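PDB 1VHF: periplasmic divalent cation tolerance protein from Thermotoga maritima, which probably takes part in resistance toward heavy metals, as a homotrimeric member of the CutA family. Local coordinates for residues Tyr7-Asn12 / Phe35-Gly40; Arg21-Lys26 / Arg72-Tyr77; Lys26-Cys31 / Glu64-Glu69. All coordinates share one frame; numbering follows the deposited sequence. Where two conformers were deposited one is given.

Interaction 1 (Tyr7-Asn12 / Phe35-Gly40); sequences YSTFPN and FEIRSG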
loop_
_atom_site.group_PDB
_atom_site.type_symbol
_atom_site.label_atom_id
_atom_site.label_comp_id
_atom_site.label_asym_id
_atom_site.label_seq_id
_atom_site.Cartn_x
_atom_site.Cartn_y
_atom_site.Cartn_z
ATOM N N TYR A 7 3.758 0.034 -1.754
ATOM C CA TYR A 7 3.980 0.639 -0.448
ATOM C C TYR A 7 3.446 2.069 -0.387
ATOM O O TYR A 7 3.523 2.823 -1.345
ATOM C CB TYR A 7 5.506 0.724 -0.206
ATOM C CG TYR A 7 6.011 1.197 1.151
ATOM C CD1 TYR A 7 6.195 2.530 1.424
ATOM C CD2 TYR A 7 6.359 0.277 2.129
ATOM C CE1 TYR A 7 6.721 2.976 2.624
ATOM C CE2 TYR A 7 6.845 0.712 3.374
ATOM C CZ TYR A 7 7.042 2.048 3.594
ATOM O OH TYR A 7 7.573 2.430 4.810
ATOM N N SER A 8 2.874 2.397 0.762
ATOM C CA SER A 8 2.441 3.785 1.001
ATOM C C SER A 8 2.486 4.008 2.503
ATOM O O SER A 8 2.617 3.089 3.312
ATOM C CB SER A 8 1.044 4.023 0.445
ATOM O OG SER A 8 0.710 5.411 0.535
ATOM N N THR A 9 2.369 5.283 2.893
ATOM C CA THR A 9 2.320 5.660 4.300
ATOM C C THR A 9 1.063 6.499 4.530
ATOM O O THR A 9 0.484 7.103 3.609
ATOM C CB THR A 9 3.522 6.366 4.865
ATOM O OG1 THR A 9 3.615 7.707 4.345
ATOM C CG2 THR A 9 4.796 5.589 4.581
ATOM N N PHE A 10 0.595 6.437 5.785
ATOM C CA PHE A 10 -0.657 7.052 6.228
ATOM C C PHE A 10 -0.495 7.751 7.553
ATOM O O PHE A 10 0.409 7.443 8.326
ATOM C CB PHE A 10 -1.706 5.897 6.427
ATOM C CG PHE A 10 -1.905 5.149 5.125
ATOM C CD1 PHE A 10 -1.153 3.995 4.887
ATOM C CD2 PHE A 10 -2.818 5.571 4.179
ATOM C CE1 PHE A 10 -1.261 3.329 3.678
ATOM C CE2 PHE A 10 -2.931 4.883 2.973
ATOM C CZ PHE A 10 -2.170 3.744 2.725
ATOM N N PRO A 11 -1.352 8.727 7.846
ATOM C CA PRO A 11 -1.199 9.480 9.078
ATOM C C PRO A 11 -1.488 8.741 10.342
ATOM O O PRO A 11 -1.027 9.222 11.408
ATOM C CB PRO A 11 -2.201 10.634 8.918
ATOM C CG PRO A 11 -3.213 10.120 7.955
ATOM C CD PRO A 11 -2.443 9.226 7.005
ATOM N N ASN A 12 -2.253 7.672 10.323
ATOM C CA ASN A 12 -2.594 6.934 11.517
ATOM C C ASN A 12 -2.987 5.509 11.208
ATOM O O ASN A 12 -3.121 5.161 10.020
ATOM C CB ASN A 12 -3.644 7.705 12.318
ATOM C CG ASN A 12 -4.871 8.018 11.467
ATOM O OD1 ASN A 12 -5.508 7.094 10.954
ATOM N ND2 ASN A 12 -5.176 9.284 11.280
ATOM N N PHE A 35 2.222 -1.409 9.491
ATOM C CA PHE A 35 3.027 -1.327 10.708
ATOM C C PHE A 35 3.406 0.129 11.013
ATOM O O PHE A 35 3.416 0.994 10.131
ATOM C CB PHE A 35 4.339 -2.140 10.623
ATOM C CG PHE A 35 5.161 -1.902 9.387
ATOM C CD1 PHE A 35 4.811 -2.468 8.164
ATOM C CD2 PHE A 35 6.323 -1.116 9.451
ATOM C CE1 PHE A 35 5.533 -2.242 7.019
ATOM C CE2 PHE A 35 7.123 -0.966 8.325
ATOM C CZ PHE A 35 6.722 -1.488 7.106
ATOM N N GLU A 36 3.591 0.416 12.292
ATOM C CA GLU A 36 3.892 1.783 12.719
ATOM C C GLU A 36 5.325 2.157 12.373
ATOM O O GLU A 36 6.266 1.348 12.520
ATOM C CB GLU A 36 3.638 1.933 14.239
ATOM C CG GLU A 36 3.524 3.401 14.630
ATOM C CD GLU A 36 3.308 3.569 16.136
ATOM O OE1 GLU A 36 3.106 2.551 16.835
ATOM O OE2 GLU A 36 3.368 4.750 16.543
ATOM N N ILE A 37 5.487 3.415 11.962
ATOM C CA ILE A 37 6.785 3.955 11.617
ATOM C C ILE A 37 7.001 5.347 12.187
ATOM O O ILE A 37 6.059 6.060 12.561
ATOM C CB ILE A 37 6.999 4.049 10.083
ATOM C CG1 ILE A 37 5.917 4.891 9.425
ATOM C CG2 ILE A 37 7.020 2.645 9.466
ATOM C CD1 ILE A 37 6.310 5.308 8.014
ATOM N N ARG A 38 8.299 5.674 12.315
ATOM C CA ARG A 38 8.660 7.087 12.580
ATOM C C ARG A 38 9.185 7.577 11.231
ATOM O O ARG A 38 9.856 6.804 10.506
ATOM C CB ARG A 38 9.826 7.130 13.573
ATOM C CG ARG A 38 9.478 6.542 14.919
ATOM C CD ARG A 38 8.510 7.448 15.661
ATOM N NE ARG A 38 8.507 7.055 17.084
ATOM C CZ ARG A 38 8.117 7.888 18.037
ATOM N NH1 ARG A 38 7.745 9.122 17.681
ATOM N NH2 ARG A 38 8.127 7.554 19.322
ATOM N N SER A 39 8.912 8.813 10.858
ATOM C CA SER A 39 9.432 9.303 9.582
ATOM C C SER A 39 10.043 10.690 9.798
ATOM O O SER A 39 9.798 11.339 10.811
ATOM C CB SER A 39 8.292 9.401 8.575
ATOM O OG SER A 39 7.252 10.225 9.034
ATOM N N GLY A 40 10.825 11.071 8.812
ATOM C CA GLY A 40 11.499 12.374 8.803
ATOM C C GLY A 40 11.612 12.871 7.374
ATOM O O GLY A 40 11.781 12.095 6.456
#

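Interaction 2 (Arg21-Lys26 / Arg72-Tyr77); sequences RKLLEK and RKLHPY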
loop_
_atom_site.group_PDB
_atom_site.type_symbol
_atom_site.label_atom_id
_atom_site.label_comp_id
_atom_site.label_asym_id
_atom_site.label_seq_id
_atom_site.Cartn_x
_atom_site.Cartn_y
_atom_site.Cartn_z
ATOM N N ARG A 21 -8.931 -2.122 4.059
ATOM C CA ARG A 21 -10.239 -2.806 3.944
ATOM C C ARG A 21 -10.962 -2.385 2.686
ATOM O O ARG A 21 -11.541 -3.272 2.013
ATOM C CB ARG A 21 -11.060 -2.436 5.197
ATOM C CG ARG A 21 -12.459 -3.060 5.133
ATOM C CD ARG A 21 -13.323 -2.597 6.291
ATOM N NE ARG A 21 -14.339 -3.554 6.652
ATOM C CZ ARG A 21 -14.206 -4.801 7.078
ATOM N NH1 ARG A 21 -13.028 -5.370 7.238
ATOM N NH2 ARG A 21 -15.306 -5.490 7.354
ATOM N N LYS A 22 -10.974 -1.107 2.294
ATOM C CA LYS A 22 -11.663 -0.674 1.085
ATOM C C LYS A 22 -11.066 -1.313 -0.153
ATOM O O LYS A 22 -11.788 -1.695 -1.091
ATOM C CB LYS A 22 -11.640 0.861 0.956
ATOM C CG LYS A 22 -12.708 1.475 1.881
ATOM C CD LYS A 22 -12.738 2.979 1.782
ATOM C CE LYS A 22 -13.646 3.577 2.879
ATOM N NZ LYS A 22 -15.039 3.071 2.726
ATOM N N LEU A 23 -9.738 -1.425 -0.201
ATOM C CA LEU A 23 -9.085 -2.050 -1.344
ATOM C C LEU A 23 -9.422 -3.531 -1.406
ATOM O O LEU A 23 -9.588 -4.057 -2.518
ATOM C CB LEU A 23 -7.566 -1.816 -1.292
ATOM C CG LEU A 23 -7.156 -0.354 -1.381
ATOM C CD1 LEU A 23 -5.672 -0.184 -1.085
ATOM C CD2 LEU A 23 -7.544 0.243 -2.735
ATOM N N LEU A 24 -9.548 -4.192 -0.240
ATOM C CA LEU A 24 -9.988 -5.598 -0.257
ATOM C C LEU A 24 -11.458 -5.709 -0.690
ATOM O O LEU A 24 -11.777 -6.628 -1.456
ATOM C CB LEU A 24 -9.837 -6.169 1.161
ATOM C CG LEU A 24 -8.398 -6.513 1.597
ATOM C CD1 LEU A 24 -8.354 -6.689 3.101
ATOM C CD2 LEU A 24 -7.941 -7.773 0.856
ATOM N N GLU A 25 -12.297 -4.761 -0.295
ATOM C CA GLU A 25 -13.736 -4.801 -0.668
ATOM C C GLU A 25 -13.853 -4.720 -2.183
ATOM O O GLU A 25 -14.718 -5.365 -2.823
ATOM C CB GLU A 25 -14.420 -3.591 -0.025
ATOM C CG GLU A 25 -14.752 -3.766 1.451
ATOM C CD GLU A 25 -15.142 -2.478 2.143
ATOM O OE1 GLU A 25 -15.378 -1.452 1.473
ATOM O OE2 GLU A 25 -15.230 -2.460 3.403
ATOM N N LYS A 26 -12.996 -3.932 -2.811
ATOM C CA LYS A 26 -12.981 -3.736 -4.247
ATOM C C LYS A 26 -12.240 -4.817 -4.985
ATOM O O LYS A 26 -12.196 -4.859 -6.212
ATOM C CB LYS A 26 -12.420 -2.349 -4.596
ATOM C CG LYS A 26 -13.282 -1.202 -4.052
ATOM C CD LYS A 26 -12.529 0.121 -4.130
ATOM C CE LYS A 26 -13.297 1.290 -3.543
ATOM N NZ LYS A 26 -14.259 1.846 -4.546
ATOM N N ARG A 72 -4.600 6.513 -4.675
ATOM C CA ARG A 72 -4.391 7.972 -4.739
ATOM C C ARG A 72 -5.698 8.686 -4.364
ATOM O O ARG A 72 -5.716 9.636 -3.574
ATOM C CB ARG A 72 -4.006 8.398 -6.151
ATOM C CG ARG A 72 -3.886 9.948 -6.290
ATOM C CD ARG A 72 -2.535 10.322 -5.740
ATOM N NE ARG A 72 -2.157 11.703 -5.705
ATOM C CZ ARG A 72 -1.812 12.532 -6.667
ATOM N NH1 ARG A 72 -1.798 12.142 -7.941
ATOM N NH2 ARG A 72 -1.364 13.752 -6.353
ATOM N N LYS A 73 -6.820 8.157 -4.844
ATOM C CA LYS A 73 -8.120 8.752 -4.570
ATOM C C LYS A 73 -8.641 8.587 -3.186
ATOM O O LYS A 73 -9.522 9.372 -2.741
ATOM C CB LYS A 73 -9.133 8.260 -5.637
ATOM C CG LYS A 73 -8.844 9.009 -6.939
ATOM C CD LYS A 73 -9.694 8.513 -8.110
ATOM C CE LYS A 73 -9.227 9.234 -9.360
ATOM N NZ LYS A 73 -9.862 8.798 -10.626
ATOM N N LEU A 74 -8.209 7.580 -2.430
ATOM C CA LEU A 74 -8.612 7.385 -1.054
ATOM C C LEU A 74 -7.607 8.016 -0.067
ATOM O O LEU A 74 -7.888 8.116 1.119
ATOM C CB LEU A 74 -8.674 5.870 -0.736
ATOM C CG LEU A 74 -9.761 5.073 -1.470
ATOM C CD1 LEU A 74 -9.573 3.576 -1.267
ATOM C CD2 LEU A 74 -11.145 5.500 -0.967
ATOM N N HIS A 75 -6.493 8.518 -0.601
ATOM C CA HIS A 75 -5.444 8.935 0.355
ATOM C C HIS A 75 -5.702 10.231 1.043
ATOM O O HIS A 75 -6.059 11.217 0.368
ATOM C CB HIS A 75 -4.108 9.024 -0.470
ATOM C CG HIS A 75 -2.974 8.542 0.392
ATOM N ND1 HIS A 75 -2.521 9.283 1.453
ATOM C CD2 HIS A 75 -2.232 7.402 0.362
ATOM C CE1 HIS A 75 -1.530 8.631 2.051
ATOM N NE2 HIS A 75 -1.345 7.465 1.409
ATOM N N PRO A 76 -5.414 10.353 2.333
ATOM C CA PRO A 76 -5.583 11.637 3.003
ATOM C C PRO A 76 -4.523 12.627 2.568
ATOM O O PRO A 76 -4.675 13.862 2.762
ATOM C CB PRO A 76 -5.448 11.328 4.479
ATOM C CG PRO A 76 -4.726 10.020 4.557
ATOM C CD PRO A 76 -5.014 9.282 3.260
ATOM N N TYR A 77 -3.357 12.190 2.106
ATOM C CA TYR A 77 -2.273 13.055 1.657
ATOM C C TYR A 77 -2.425 13.482 0.201
ATOM O O TYR A 77 -2.831 12.706 -0.701
ATOM C CB TYR A 77 -0.876 12.428 1.802
ATOM C CG TYR A 77 -0.456 11.992 3.181
ATOM C CD1 TYR A 77 -0.969 12.470 4.365
ATOM C CD2 TYR A 77 0.569 11.052 3.242
ATOM C CE1 TYR A 77 -0.511 12.049 5.602
ATOM C CE2 TYR A 77 1.038 10.604 4.461
ATOM C CZ TYR A 77 0.491 11.080 5.618
ATOM O OH TYR A 77 0.967 10.638 6.838
#

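Interaction 3 (Lys26-Cys31 / Glu64-Glu69); sequences KRLIAC and EKELYE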
loop_
_atom_site.group_PDB
_atom_site.type_symbol
_atom_site.label_atom_id
_atom_site.label_comp_id
_atom_site.label_asym_id
_atom_site.label_seq_id
_atom_site.Cartn_x
_atom_site.Cartn_y
_atom_site.Cartn_z
ATOM N N LYS A 26 -12.996 -3.932 -2.811
ATOM C CA LYS A 26 -12.981 -3.736 -4.247
ATOM C C LYS A 26 -12.240 -4.817 -4.985
ATOM O O LYS A 26 -12.196 -4.859 -6.212
ATOM C CB LYS A 26 -12.420 -2.349 -4.596
ATOM C CG LYS A 26 -13.282 -1.202 -4.052
ATOM C CD LYS A 26 -12.529 0.121 -4.130
ATOM C CE LYS A 26 -13.297 1.290 -3.543
ATOM N NZ LYS A 26 -14.259 1.846 -4.546
ATOM N N ARG A 27 -11.622 -5.766 -4.268
ATOM C CA ARG A 27 -10.870 -6.891 -4.794
ATOM C C ARG A 27 -9.721 -6.414 -5.653
ATOM O O ARG A 27 -9.267 -7.083 -6.597
ATOM C CB ARG A 27 -11.791 -7.909 -5.487
ATOM C CG ARG A 27 -12.867 -8.446 -4.524
ATOM C CD ARG A 27 -13.493 -9.726 -5.097
ATOM N NE ARG A 27 -14.669 -10.119 -4.303
ATOM C CZ ARG A 27 -14.653 -10.734 -3.134
ATOM N NH1 ARG A 27 -13.534 -11.083 -2.541
ATOM N NH2 ARG A 27 -15.815 -11.013 -2.523
ATOM N N LEU A 28 -9.099 -5.303 -5.191
ATOM C CA LEU A 28 -7.970 -4.720 -5.892
ATOM C C LEU A 28 -6.645 -5.269 -5.376
ATOM O O LEU A 28 -5.624 -5.140 -6.054
ATOM C CB LEU A 28 -7.937 -3.198 -5.839
ATOM C CG LEU A 28 -9.078 -2.522 -6.619
ATOM C CD1 LEU A 28 -9.025 -1.022 -6.381
ATOM C CD2 LEU A 28 -8.976 -2.810 -8.106
ATOM N N ILE A 29 -6.670 -5.779 -4.157
ATOM C CA ILE A 29 -5.509 -6.358 -3.504
ATOM C C ILE A 29 -5.940 -7.687 -2.868
ATOM O O ILE A 29 -7.113 -7.936 -2.603
ATOM C CB ILE A 29 -4.911 -5.481 -2.382
ATOM C CG1 ILE A 29 -5.898 -5.301 -1.213
ATOM C CG2 ILE A 29 -4.492 -4.101 -2.907
ATOM C CD1 ILE A 29 -5.308 -4.527 -0.040
ATOM N N ALA A 30 -4.936 -8.562 -2.663
ATOM C CA ALA A 30 -5.176 -9.842 -2.022
ATOM C C ALA A 30 -5.064 -9.715 -0.504
ATOM O O ALA A 30 -5.667 -10.450 0.253
ATOM C CB ALA A 30 -4.162 -10.873 -2.524
ATOM N N CYS A 31 -4.180 -8.786 -0.059
ATOM C CA CYS A 31 -4.022 -8.579 1.370
ATOM C C CYS A 31 -3.125 -7.363 1.611
ATOM O O CYS A 31 -2.541 -6.862 0.651
ATOM C CB CYS A 31 -3.345 -9.801 1.995
ATOM S SG CYS A 31 -1.883 -10.365 1.150
ATOM N N GLU A 64 -2.079 -3.259 -10.944
ATOM C CA GLU A 64 -1.295 -2.122 -10.473
ATOM C C GLU A 64 -1.869 -0.751 -10.826
ATOM O O GLU A 64 -1.908 0.138 -9.951
ATOM C CB GLU A 64 0.144 -2.211 -11.028
ATOM C CG GLU A 64 1.134 -1.247 -10.402
ATOM C CD GLU A 64 2.498 -1.223 -11.007
ATOM O OE1 GLU A 64 2.702 -1.692 -12.149
ATOM O OE2 GLU A 64 3.491 -0.762 -10.379
ATOM N N LYS A 65 -2.249 -0.560 -12.078
ATOM C CA LYS A 65 -2.795 0.735 -12.503
ATOM C C LYS A 65 -4.049 1.077 -11.714
ATOM O O LYS A 65 -4.116 2.197 -11.174
ATOM C CB LYS A 65 -3.125 0.665 -14.003
ATOM N N GLU A 66 -4.991 0.145 -11.613
ATOM C CA GLU A 66 -6.215 0.364 -10.856
ATOM C C GLU A 66 -5.940 0.612 -9.374
ATOM O O GLU A 66 -6.610 1.419 -8.731
ATOM C CB GLU A 66 -7.172 -0.817 -11.000
ATOM C CG GLU A 66 -7.623 -1.064 -12.449
ATOM C CD GLU A 66 -8.328 -2.424 -12.482
ATOM O OE1 GLU A 66 -9.451 -2.475 -11.930
ATOM O OE2 GLU A 66 -7.717 -3.402 -12.929
ATOM N N LEU A 67 -4.988 -0.132 -8.807
ATOM C CA LEU A 67 -4.664 0.101 -7.387
ATOM C C LEU A 67 -4.064 1.477 -7.226
ATOM O O LEU A 67 -4.398 2.153 -6.240
ATOM C CB LEU A 67 -3.684 -1.007 -6.932
ATOM C CG LEU A 67 -3.039 -0.778 -5.556
ATOM C CD1 LEU A 67 -4.109 -0.731 -4.444
ATOM C CD2 LEU A 67 -2.098 -1.944 -5.278
ATOM N N TYR A 68 -3.113 1.882 -8.081
ATOM C CA TYR A 68 -2.584 3.236 -7.933
ATOM C C TYR A 68 -3.679 4.292 -7.958
ATOM O O TYR A 68 -3.681 5.231 -7.157
ATOM C CB TYR A 68 -1.521 3.577 -8.974
ATOM C CG TYR A 68 -0.093 3.232 -8.622
ATOM C CD1 TYR A 68 0.322 1.945 -8.298
ATOM C CD2 TYR A 68 0.855 4.246 -8.682
ATOM C CE1 TYR A 68 1.650 1.698 -8.026
ATOM C CE2 TYR A 68 2.204 4.002 -8.424
ATOM C CZ TYR A 68 2.571 2.705 -8.109
ATOM O OH TYR A 68 3.902 2.464 -7.814
ATOM N N GLU A 69 -4.628 4.125 -8.901
ATOM C CA GLU A 69 -5.702 5.111 -9.040
ATOM C C GLU A 69 -6.587 5.163 -7.824
ATOM O O GLU A 69 -6.826 6.243 -7.243
ATOM C CB GLU A 69 -6.536 4.746 -10.292
ATOM C CG GLU A 69 -5.764 4.814 -11.599
ATOM C CD GLU A 69 -6.630 4.564 -12.818
ATOM O OE1 GLU A 69 -6.816 3.395 -13.218
ATOM O OE2 GLU A 69 -7.146 5.546 -13.397
#

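Interaction 1 (Tyr7-Asn12 / Phe35-Gly40)
Thr9 and Ile37 meet methyl to methyl, CG2 of Thr9 lying 3.8 Å from CD1 of Ile37, with the two side chains running at about a right angle to each other. Both CB atoms point toward the other segment. The torsion of Thr9 sends CG2 anti to its carbonyl carbon (OG1 at chi1 71°), which gives Ile37 an apolar branch to touch. The other branch of the threonine, OG1, is hydrogen-bonded to Glu52, whose second carboxylate oxygen takes Ser39 OG, so one acidic side chain ties the two segments together from the strand between them.

That intervening strand, 46-60, explains the modest contact. Strands 3-10 and 31-43 are the two ends of a split beta-alpha-beta unit of the ferredoxin-like fold, joined by helix 13-25 and separated in the sheet by one strand. Twist and bending of the sheet probably account for the 76° between their local directions, and the short axes approach to 8.9 Å.

A second, looser meeting pairs the aromatics. Tyr7, with CG anti to its own N (chi1 -174°), touches Ala54 of the middle strand, and Phe35 CZ comes up at the edge of the tyrosine ring, near its plane, 4.3 Å from Tyr7 CE2. At the far end of that ring Tyr7 OH approaches Ile37 CD1 at 4.5 Å, while Phe83 meets the ring with the two planes only slightly inclined.

Interaction 2 (Arg21-Lys26 / Arg72-Tyr77)
The last turn and a half of helix 13-25 lies beside the C-terminal end of helix 64-74, the backbones coming nearest at Lys22 and Leu74, whose CA atoms are 8.9 Å apart. From its side Leu74 alone makes the contact, pointing its branched end at the neighbouring helix. Its two methyls do separate work. Leu74 CD1 touches both Lys22 CB, at 4.1 Å, and Leu23 CD2, at 4.2 Å, from two directions about at right angles; Leu74 CD2 rests on the aliphatic stem of Lys22, 4.1 Å from Lys22 CD.

The lysine sets out toward Leu74 with its chain extended through CE, then bends at the last torsion (chi4 -60°), which carries NZ away from the apolar patch. Leu23 approaches differently: it slides past Leu74 in the opposite direction, so that the two leucines overlap at their methyl ends. Ile19, one turn earlier on helix 13-25, adds a further apolar surface for Leu74, and Leu23 continues inward onto Leu67.

Directly after Leu74 the chain leaves helical geometry at His75. Tyr77 N donates a 3.1 Å bond to His75 ND1, almost exactly in the ring plane (6° out of it) and with an N-H...ND1 angle of 162°. This bond at one edge of the imidazole, with a partner for NE2 on strand 3-10, fixes the rotation of the ring against Phe10, whose plane is nearly parallel to it.

The contact is thus apolar packing between the two helices that lie side by side on one face of the antiparallel sheet in the ferredoxin-like fold, as expected for the GlnB-like relatives of CutA.

Interaction 3 (Lys26-Cys31 / Glu64-Glu69)
This is an apolar contact between a connecting loop and a helix: residues 26-31, which lead from helix 13-25 into strand 31-43, lie against the first turns of helix 64-74. The backbones approach closely, with the CA atoms of Leu28 and Leu67 6.0 Å apart. The preceding helix ends just before this point: Arg27 adopts a positive phi (59°) and closes a Schellman motif, after which Leu28 heads for the other helix, while Ile29 meets it through CG2.

Leu28 points its CB toward helix 64-74, and its CD2 touches the aliphatic base of Glu66, 3.9 Å from Glu66 CB, while Leu28 CD1 lies 4.2 Å from the backbone atom Glu66 O. The leucine therefore packs against the beginning of the glutamate side chain and the helix backbone. Glu66 is modelled in two conformers; in one of them the leucine and glutamate side chains cross at about a right angle, and the place of the carboxylate is less certain.

Ile29 and Leu67 form the inner half. Ile29 CG2 nestles against the fork of Leu67, 3.7 Å from Leu67 CD1 and 4.0 Å from Leu67 CD2. Leu67 extends from its helix with CG anti to its backbone N (chi1 169°), which brings both methyls to the isoleucine branch. Both residues are buried.

Around this core, Leu23 of helix 13-25 touches Leu28, Ile29 and Leu67 alike. From the sheet, Phe57 meets Ile29 and Thr59 meets Leu67, Thr59 OG1 also bonding to Leu28 O, while Val6 of strand 3-10 reaches Leu67.

Interactions 2 and 3 share helix 64-74 and Lys26, with centres about 9 Å apart, and form one continuous apolar layer: Leu23 CB packs 3.7 Å from Ile29 CD1, and Leu23 O probably accepts a hydrogen bond from Leu28 N at 3.0 Å. Interaction 1 lies about 15 Å between centres from interaction 2 and meets it through His75, whose NE2 is 3.0 Å from Ser8 OG, a probable hydrogen bond. Interactions 1 and 3 are about 19 Å apart between centres, on opposite sides of the chain's centre. Chain order interleaves interaction 1 with both others, whereas interaction 3 is nested within the loop that interaction 2 closes.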